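Local atomic coordinates of L-lysine 6-monooxygenase (Pseudomonas syringae pv. tomato, PDB entry 5CQF), a protein that probably acts as an FAD- and NADP-dependent monooxygenase that hydroxylates the side-chain amine of L-lysine on the way to siderophores. Residues H13-C18 / G43-G48; L147-V152 / A160-V165; A216-L221 / P287-K292. All coordinates share one frame; numbering follows the deposited sequence.

Interaction 1 of 3, residues H13-C18 / G43-G48; sequences HSDAIC and GDLSIG
A16 and I47 pair as neighbours on adjacent parallel strands, and together with C18 they make the apolar contact on one face of the sheet. A16 CB sits 4.3 Å from I47 CG1. I47 CG1 stands anti to its backbone N (chi1 170°), and beyond it CD1 comes within 4.2 Å of C18 CB. Helix 23-37 closes over this face, with L28 against C18 and I47 and with F32 against L45 and I47. This is a beta-alpha-beta crossover of the kind that opens Rossmann-type nucleotide-binding domains: strand 16-19, a GxGxxG pattern (G20, G22, G25) running from the turn into the start of helix 23-37, and strand 47-50; it probably helps form the FAD site. The backbone ladder runs from A16 N to S46 O, from G48 N to A16 O and from C18 N to G48 O, the last at 3.0 Å. A16 O is gripped twice, because S14 OG donates to it at 3.0 Å from the face of the carbonyl plane opposite G48 N. Toward the partly exposed end the strands give way to loops and side chains take over from the ladder. There D15 and S46 clasp each other reciprocally: S46 N gives a nearly straight bond (176°) to D15 OD2 at 2.9 Å, meeting the carboxylate on its anti side, while D15 N donates to S46 OG at 3.2 Å. Apolar contact thins out here to L45 CG lying 4.0 Å from D15 CB.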
loop_
_atom_site.group_PDB
_atom_site.type_symbol
_atom_site.label_atom_id
_atom_site.label_comp_id
_atom_site.label_asym_id
_atom_site.label_seq_id
_atom_site.Cartn_x
_atom_site.Cartn_y
_atom_site.Cartn_z
ATOM N N HIS A 13 6.703 47.182 25.931
ATOM C CA HIS A 13 7.774 47.250 24.887
ATOM C C HIS A 13 8.638 45.983 24.850
ATOM O O HIS A 13 9.302 45.652 25.840
ATOM C CB HIS A 13 8.679 48.482 25.091
ATOM C CG HIS A 13 9.421 48.896 23.852
ATOM N ND1 HIS A 13 10.478 48.175 23.334
ATOM C CD2 HIS A 13 9.241 49.948 23.015
ATOM C CE1 HIS A 13 10.918 48.763 22.236
ATOM N NE2 HIS A 13 10.184 49.842 22.019
ATOM N N SER A 14 8.625 45.279 23.716
ATOM C CA SER A 14 9.550 44.159 23.476
ATOM C C SER A 14 10.192 44.347 22.114
ATOM O O SER A 14 9.686 45.120 21.300
ATOM C CB SER A 14 8.820 42.816 23.535
ATOM O OG SER A 14 7.600 42.868 22.812
ATOM N N ASP A 15 11.298 43.647 21.863
ATOM C CA ASP A 15 12.012 43.769 20.579
ATOM C C ASP A 15 11.141 43.421 19.372
ATOM O O ASP A 15 11.345 43.942 18.281
ATOM C CB ASP A 15 13.250 42.873 20.545
ATOM C CG ASP A 15 14.232 43.189 21.653
ATOM O OD1 ASP A 15 14.545 44.388 21.841
ATOM O OD2 ASP A 15 14.684 42.230 22.328
ATOM N N ALA A 16 10.188 42.521 19.576
ATOM C CA ALA A 16 9.256 42.151 18.540
ATOM C C ALA A 16 7.920 41.702 19.122
ATOM O O ALA A 16 7.849 41.255 20.270
ATOM C CB ALA A 16 9.855 41.047 17.693
ATOM N N ILE A 17 6.872 41.834 18.311
ATOM C CA ILE A 17 5.565 41.270 18.623
ATOM C C ILE A 17 5.140 40.394 17.463
ATOM O O ILE A 17 5.228 40.793 16.289
ATOM C CB ILE A 17 4.486 42.348 18.846
ATOM C CG1 ILE A 17 4.844 43.285 20.013
ATOM C CG2 ILE A 17 3.129 41.708 19.102
ATOM C CD1 ILE A 17 4.646 42.672 21.384
ATOM N N CYS A 18 4.696 39.186 17.792
ATOM C CA CYS A 18 4.119 38.266 16.809
ATOM C C CYS A 18 2.640 38.171 17.081
ATOM O O CYS A 18 2.244 37.911 18.218
ATOM C CB CYS A 18 4.740 36.881 16.925
ATOM S SG CYS A 18 4.016 35.624 15.813
ATOM N N GLY A 43 18.481 33.903 21.197
ATOM C CA GLY A 43 17.669 33.603 22.367
ATOM C C GLY A 43 17.467 34.750 23.338
ATOM O O GLY A 43 16.580 34.682 24.194
ATOM N N ASP A 44 18.282 35.801 23.205
ATOM C CA ASP A 44 18.226 36.959 24.101
ATOM C C ASP A 44 17.161 37.951 23.671
ATOM O O ASP A 44 16.623 38.680 24.492
ATOM C CB ASP A 44 19.585 37.662 24.159
ATOM C CG ASP A 44 20.700 36.738 24.615
ATOM O OD1 ASP A 44 20.467 35.902 25.517
ATOM O OD2 ASP A 44 21.811 36.848 24.059
ATOM N N LEU A 45 16.858 37.975 22.382
ATOM C CA LEU A 45 15.813 38.847 21.831
ATOM C C LEU A 45 14.462 38.543 22.490
ATOM O O LEU A 45 14.080 37.392 22.638
ATOM C CB LEU A 45 15.763 38.628 20.325
ATOM C CG LEU A 45 14.907 39.466 19.377
ATOM C CD1 LEU A 45 15.538 39.441 17.985
ATOM C CD2 LEU A 45 13.465 38.971 19.296
ATOM N N SER A 46 13.765 39.584 22.919
ATOM C CA SER A 46 12.506 39.444 23.638
ATOM C C SER A 46 11.371 39.664 22.658
ATOM O O SER A 46 11.318 40.674 21.944
ATOM C CB SER A 46 12.407 40.445 24.797
ATOM O OG SER A 46 11.945 41.718 24.353
ATOM N N ILE A 47 10.461 38.707 22.640
ATOM C CA ILE A 47 9.365 38.696 21.724
ATOM C C ILE A 47 8.155 38.261 22.527
ATOM O O ILE A 47 8.272 37.398 23.390
ATOM C CB ILE A 47 9.664 37.744 20.550
ATOM C CG1 ILE A 47 8.422 37.526 19.695
ATOM C CG2 ILE A 47 10.136 36.387 21.033
ATOM C CD1 ILE A 47 8.742 36.937 18.352
ATOM N N GLY A 48 7.013 38.881 22.273
ATOM C CA GLY A 48 5.746 38.523 22.925
ATOM C C GLY A 48 4.748 38.030 21.893
ATOM O O GLY A 48 4.805 38.435 20.731
#

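Interaction 2 of 3, residues L147-V152 / A160-V165; sequences LQEVRV and ATRNLV
V150 and T161 lie side by side and point the same way, their CG2 methyls 3.9 Å apart. T161 OG1 stands anti to its backbone N (chi1 -169°), which turns the hydroxyl away from the valine; it accepts from N163 N at 3.1 Å in an ST turn. Beneath the two methyls the backbones form an antiparallel hydrogen-bonded pair, V150 N giving to T161 O at 3.1 Å and T161 N returning a weak bond to V150 O. Q148 and R162 also run alongside each other in the same direction, but their flat ends are almost perpendicular, amide and guanidinium planes 85° apart. Q148 OE1 meets the guanidinium in its plane, at the edge, through a weak bond from NH1 of 3.3 Å; D391 adds a weak, long ion pair to the same nitrogen. R162 CG, anti to its carbonyl carbon, lies 3.5 Å from Q148 O, and the chain runs on extended to NE, bringing the guanidinium beside Q148. At the other end V152 CG2 and L164 CD1 touch obliquely at 4.2 Å. T161 OG1 and N163 ND2 also bond to the carbonyls of S14 and D15. The pairing is that of a beta hairpin, strands 147-154 and 157-161, whose second arm turns at R162 into strand 163-166 of the parallel sheet.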
loop_
_atom_site.group_PDB
_atom_site.type_symbol
_atom_site.label_atom_id
_atom_site.label_comp_id
_atom_site.label_asym_id
_atom_site.label_seq_id
_atom_site.Cartn_x
_atom_site.Cartn_y
_atom_site.Cartn_z
ATOM N N LEU A 147 7.912 57.176 10.288
ATOM C CA LEU A 147 7.387 56.146 11.204
ATOM C C LEU A 147 8.514 55.416 11.951
ATOM O O LEU A 147 9.363 54.785 11.317
ATOM C CB LEU A 147 6.533 55.130 10.427
ATOM C CG LEU A 147 5.992 53.887 11.160
ATOM C CD1 LEU A 147 4.612 54.078 11.773
ATOM C CD2 LEU A 147 5.978 52.725 10.182
ATOM N N GLN A 148 8.496 55.491 13.287
ATOM C CA GLN A 148 9.548 54.906 14.145
ATOM C C GLN A 148 9.107 53.692 14.994
ATOM O O GLN A 148 9.946 52.905 15.384
ATOM C CB GLN A 148 10.119 55.964 15.112
ATOM C CG GLN A 148 10.666 57.248 14.479
ATOM C CD GLN A 148 12.030 57.104 13.799
ATOM O OE1 GLN A 148 12.822 56.206 14.119
ATOM N NE2 GLN A 148 12.316 58.014 12.853
ATOM N N GLU A 149 7.815 53.591 15.318
ATOM C CA GLU A 149 7.254 52.503 16.138
ATOM C C GLU A 149 5.805 52.222 15.730
ATOM O O GLU A 149 5.224 52.983 14.951
ATOM C CB GLU A 149 7.276 52.874 17.619
ATOM C CG GLU A 149 8.535 52.456 18.369
ATOM C CD GLU A 149 8.454 52.743 19.868
ATOM O OE1 GLU A 149 7.878 53.795 20.247
ATOM O OE2 GLU A 149 8.964 51.909 20.662
ATOM N N VAL A 150 5.232 51.127 16.238
ATOM C CA VAL A 150 3.793 50.881 16.115
ATOM C C VAL A 150 3.262 50.496 17.457
ATOM O O VAL A 150 3.989 49.975 18.284
ATOM C CB VAL A 150 3.420 49.767 15.095
ATOM C CG1 VAL A 150 3.759 50.200 13.680
ATOM C CG2 VAL A 150 4.085 48.435 15.417
ATOM N N ARG A 151 1.988 50.749 17.673
ATOM C CA ARG A 151 1.386 50.446 18.948
ATOM C C ARG A 151 0.314 49.462 18.655
ATOM O O ARG A 151 -0.681 49.789 18.028
ATOM C CB ARG A 151 0.779 51.694 19.601
ATOM C CG ARG A 151 1.804 52.683 20.138
ATOM C CD ARG A 151 1.186 54.054 20.428
ATOM N NE ARG A 151 2.057 54.905 21.255
ATOM C CZ ARG A 151 2.450 56.150 20.950
ATOM N NH1 ARG A 151 3.246 56.804 21.797
ATOM N NH2 ARG A 151 2.063 56.754 19.819
ATOM N N VAL A 152 0.516 48.245 19.118
ATOM C CA VAL A 152 -0.458 47.184 18.920
ATOM C C VAL A 152 -1.448 47.333 20.049
ATOM O O VAL A 152 -1.061 47.361 21.223
ATOM C CB VAL A 152 0.193 45.787 18.972
ATOM C CG1 VAL A 152 -0.848 44.704 18.706
ATOM C CG2 VAL A 152 1.340 45.697 17.978
ATOM N N ALA A 160 4.305 48.149 22.214
ATOM C CA ALA A 160 5.088 48.956 21.286
ATOM C C ALA A 160 6.294 48.184 20.776
ATOM O O ALA A 160 6.951 47.472 21.546
ATOM C CB ALA A 160 5.533 50.243 21.967
ATOM N N THR A 161 6.588 48.330 19.485
ATOM C CA THR A 161 7.690 47.595 18.877
ATOM C C THR A 161 8.082 48.194 17.542
ATOM O O THR A 161 7.257 48.802 16.879
ATOM C CB THR A 161 7.298 46.115 18.659
ATOM O OG1 THR A 161 8.454 45.354 18.312
ATOM C CG2 THR A 161 6.271 45.994 17.540
ATOM N N ARG A 162 9.337 48.009 17.150
ATOM C CA ARG A 162 9.782 48.281 15.774
ATOM C C ARG A 162 9.642 47.044 14.862
ATOM O O ARG A 162 9.834 47.140 13.643
ATOM C CB ARG A 162 11.260 48.717 15.762
ATOM C CG ARG A 162 11.585 50.042 16.438
ATOM C CD ARG A 162 13.069 50.396 16.282
ATOM N NE ARG A 162 13.495 51.513 17.149
ATOM C CZ ARG A 162 13.505 52.815 16.818
ATOM N NH1 ARG A 162 13.120 53.245 15.615
ATOM N NH2 ARG A 162 13.911 53.709 17.713
ATOM N N ASN A 163 9.355 45.871 15.435
ATOM C CA ASN A 163 9.417 44.632 14.664
ATOM C C ASN A 163 8.159 43.820 14.818
ATOM O O ASN A 163 7.848 43.371 15.910
ATOM C CB ASN A 163 10.644 43.843 15.076
ATOM C CG ASN A 163 11.925 44.603 14.770
ATOM O OD1 ASN A 163 12.201 44.914 13.600
ATOM N ND2 ASN A 163 12.682 44.952 15.806
ATOM N N LEU A 164 7.421 43.661 13.722
ATOM C CA LEU A 164 6.096 43.065 13.786
ATOM C C LEU A 164 5.993 41.837 12.880
ATOM O O LEU A 164 6.398 41.889 11.722
ATOM C CB LEU A 164 5.052 44.093 13.358
ATOM C CG LEU A 164 3.587 43.638 13.479
ATOM C CD1 LEU A 164 3.177 43.523 14.938
ATOM C CD2 LEU A 164 2.640 44.564 12.736
ATOM N N VAL A 165 5.448 40.739 13.410
ATOM C CA VAL A 165 5.204 39.524 12.622
ATOM C C VAL A 165 3.717 39.220 12.640
ATOM O O VAL A 165 3.108 39.174 13.701
ATOM C CB VAL A 165 5.995 38.323 13.180
ATOM C CG1 VAL A 165 5.773 37.082 12.316
ATOM C CG2 VAL A 165 7.482 38.657 13.259
#

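Interaction 3 of 3, residues A216-L221 / P287-K292; sequences ASESVL and PDERQK
L221 pushes its two methyls against the 287-292 helix, CD2 meeting K292 CB at 3.8 Å and E289 OE1 at the same distance, while CD1 rests 4.0 Å from K292 O. Its side chain crosses those of E289 and K292 at about a right angle. The L221 side chain sets out toward the other helix at CB, and CG continues anti to the backbone N (chi1 -178°). One turn earlier E218 CG touches E289 OE1 at 3.4 Å; the two side chains pass at a slant, their carboxylate planes 69° apart. Both acids have further partners. K292 NZ closes a salt bridge within its own helix to E289 OE2 at 2.7 Å, coming from above the carboxylate plane. E218 is held from outside, OE1 by a salt bridge to R111 and the backbone N of G66, OE2 by Q214. Further out, L293 packs on S217 and V220, and L296 on L221. The axes of the short helix segments approach to 9.9 Å, with 33° between their N-to-C directions; a GxGxxA pattern (G211, G213, A216) leading into helix 214-226 resembles a Rossmann dinucleotide-binding turn, probably for NADP. No hydrogen bond spans the contact, and E218 OE2 approaches E289 OE1 to 4.0 Å; the lysine and arginine partners probably offset the repulsion between these like charges.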
loop_
_atom_site.group_PDB
_atom_site.type_symbol
_atom_site.label_atom_id
_atom_site.label_comp_id
_atom_site.label_asym_id
_atom_site.label_seq_id
_atom_site.Cartn_x
_atom_site.Cartn_y
_atom_site.Cartn_z
ATOM N N ALA A 216 -14.101 20.651 1.849
ATOM C CA ALA A 216 -15.335 20.146 1.291
ATOM C C ALA A 216 -15.428 18.632 1.440
ATOM O O ALA A 216 -16.467 18.091 1.780
ATOM C CB ALA A 216 -15.491 20.544 -0.170
ATOM N N SER A 217 -14.350 17.944 1.156
ATOM C CA SER A 217 -14.353 16.490 1.231
ATOM C C SER A 217 -14.641 16.026 2.664
ATOM O O SER A 217 -15.537 15.212 2.917
ATOM C CB SER A 217 -13.005 15.972 0.746
ATOM O OG SER A 217 -13.041 14.577 0.639
ATOM N N GLU A 218 -13.904 16.591 3.606
ATOM C CA GLU A 218 -14.039 16.188 4.983
ATOM C C GLU A 218 -15.431 16.496 5.565
ATOM O O GLU A 218 -15.942 15.754 6.402
ATOM C CB GLU A 218 -12.963 16.861 5.822
ATOM C CG GLU A 218 -11.572 16.399 5.457
ATOM C CD GLU A 218 -10.501 17.065 6.311
ATOM O OE1 GLU A 218 -10.853 18.013 7.064
ATOM O OE2 GLU A 218 -9.320 16.627 6.241
ATOM N N SER A 219 -16.039 17.571 5.100
ATOM C CA SER A 219 -17.379 17.920 5.526
ATOM C C SER A 219 -18.349 16.906 5.017
ATOM O O SER A 219 -19.221 16.440 5.736
ATOM C CB SER A 219 -17.759 19.298 5.002
ATOM O OG SER A 219 -16.944 20.304 5.577
ATOM N N VAL A 220 -18.188 16.555 3.757
ATOM C CA VAL A 220 -19.048 15.569 3.169
ATOM C C VAL A 220 -18.931 14.280 3.938
ATOM O O VAL A 220 -19.939 13.692 4.327
ATOM C CB VAL A 220 -18.742 15.352 1.682
ATOM C CG1 VAL A 220 -19.520 14.171 1.124
ATOM C CG2 VAL A 220 -19.101 16.603 0.895
ATOM N N LEU A 221 -17.708 13.842 4.156
ATOM C CA LEU A 221 -17.480 12.584 4.859
ATOM C C LEU A 221 -18.109 12.591 6.233
ATOM O O LEU A 221 -18.723 11.600 6.648
ATOM C CB LEU A 221 -15.993 12.292 4.974
ATOM C CG LEU A 221 -15.555 10.973 5.637
ATOM C CD1 LEU A 221 -16.077 9.766 4.886
ATOM C CD2 LEU A 221 -14.034 10.921 5.655
ATOM N N PRO A 287 -4.932 11.681 -0.315
ATOM C CA PRO A 287 -5.471 10.469 -0.952
ATOM C C PRO A 287 -6.212 9.549 0.010
ATOM O O PRO A 287 -7.123 8.896 -0.402
ATOM C CB PRO A 287 -4.235 9.769 -1.562
ATOM C CG PRO A 287 -3.035 10.485 -1.022
ATOM C CD PRO A 287 -3.490 11.851 -0.576
ATOM N N ASP A 288 -5.862 9.518 1.293
ATOM C CA ASP A 288 -6.644 8.702 2.264
ATOM C C ASP A 288 -8.007 9.293 2.556
ATOM O O ASP A 288 -8.937 8.549 2.856
ATOM C CB ASP A 288 -5.899 8.464 3.584
ATOM C CG ASP A 288 -4.566 7.785 3.382
ATOM O OD1 ASP A 288 -4.375 7.094 2.347
ATOM O OD2 ASP A 288 -3.688 7.956 4.264
ATOM N N GLU A 289 -8.137 10.613 2.470
ATOM C CA GLU A 289 -9.450 11.252 2.628
ATOM C C GLU A 289 -10.384 10.915 1.458
ATOM O O GLU A 289 -11.537 10.530 1.676
ATOM C CB GLU A 289 -9.316 12.761 2.783
ATOM C CG GLU A 289 -8.744 13.195 4.133
ATOM C CD GLU A 289 -9.648 12.845 5.322
ATOM O OE1 GLU A 289 -10.901 13.043 5.253
ATOM O OE2 GLU A 289 -9.090 12.377 6.339
ATOM N N ARG A 290 -9.879 11.032 0.237
ATOM C CA ARG A 290 -10.620 10.607 -0.948
ATOM C C ARG A 290 -11.048 9.160 -0.813
ATOM O O ARG A 290 -12.183 8.815 -1.093
ATOM C CB ARG A 290 -9.768 10.735 -2.219
ATOM C CG ARG A 290 -9.803 12.099 -2.886
ATOM C CD ARG A 290 -11.220 12.532 -3.298
ATOM N NE ARG A 290 -11.919 11.581 -4.197
ATOM C CZ ARG A 290 -13.104 10.993 -3.960
ATOM N NH1 ARG A 290 -13.782 11.204 -2.826
ATOM N NH2 ARG A 290 -13.616 10.175 -4.875
ATOM N N GLN A 291 -10.107 8.320 -0.403
ATOM C CA GLN A 291 -10.378 6.910 -0.232
ATOM C C GLN A 291 -11.468 6.683 0.805
ATOM O O GLN A 291 -12.344 5.865 0.603
ATOM C CB GLN A 291 -9.078 6.157 0.109
ATOM C CG GLN A 291 -9.208 4.703 0.568
ATOM C CD GLN A 291 -9.922 3.795 -0.430
ATOM O OE1 GLN A 291 -9.945 4.071 -1.636
ATOM N NE2 GLN A 291 -10.522 2.698 0.078
ATOM N N LYS A 292 -11.445 7.406 1.911
ATOM C CA LYS A 292 -12.451 7.173 2.970
ATOM C C LYS A 292 -13.840 7.501 2.441
ATOM O O LYS A 292 -14.817 6.749 2.663
ATOM C CB LYS A 292 -12.140 7.989 4.237
ATOM C CG LYS A 292 -11.314 7.228 5.263
ATOM C CD LYS A 292 -10.342 8.116 6.031
ATOM C CE LYS A 292 -11.013 8.917 7.127
ATOM N NZ LYS A 292 -10.292 10.203 7.417
#

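From the N terminus, interaction 1 closes first, a crossover with 24 residues between its segments that sets strands 16-19 and 47-50 side by side. Interaction 2 follows as a hairpin with seven intervening residues, and interaction 3 spans 65 residues to bring helices 214-226 and 287-302 together. The three loops come in series; none nests in or crosses another. Interactions 1 and 2 meet directly, since strand 163-166 flanks strand 16-19 in one parallel sheet, with I17 O facing V165 N at 2.9 Å. Interaction 3 belongs to the other parallel-sheet region, across the chain's centre, its nearest atoms about 25 Å from those of interaction 1.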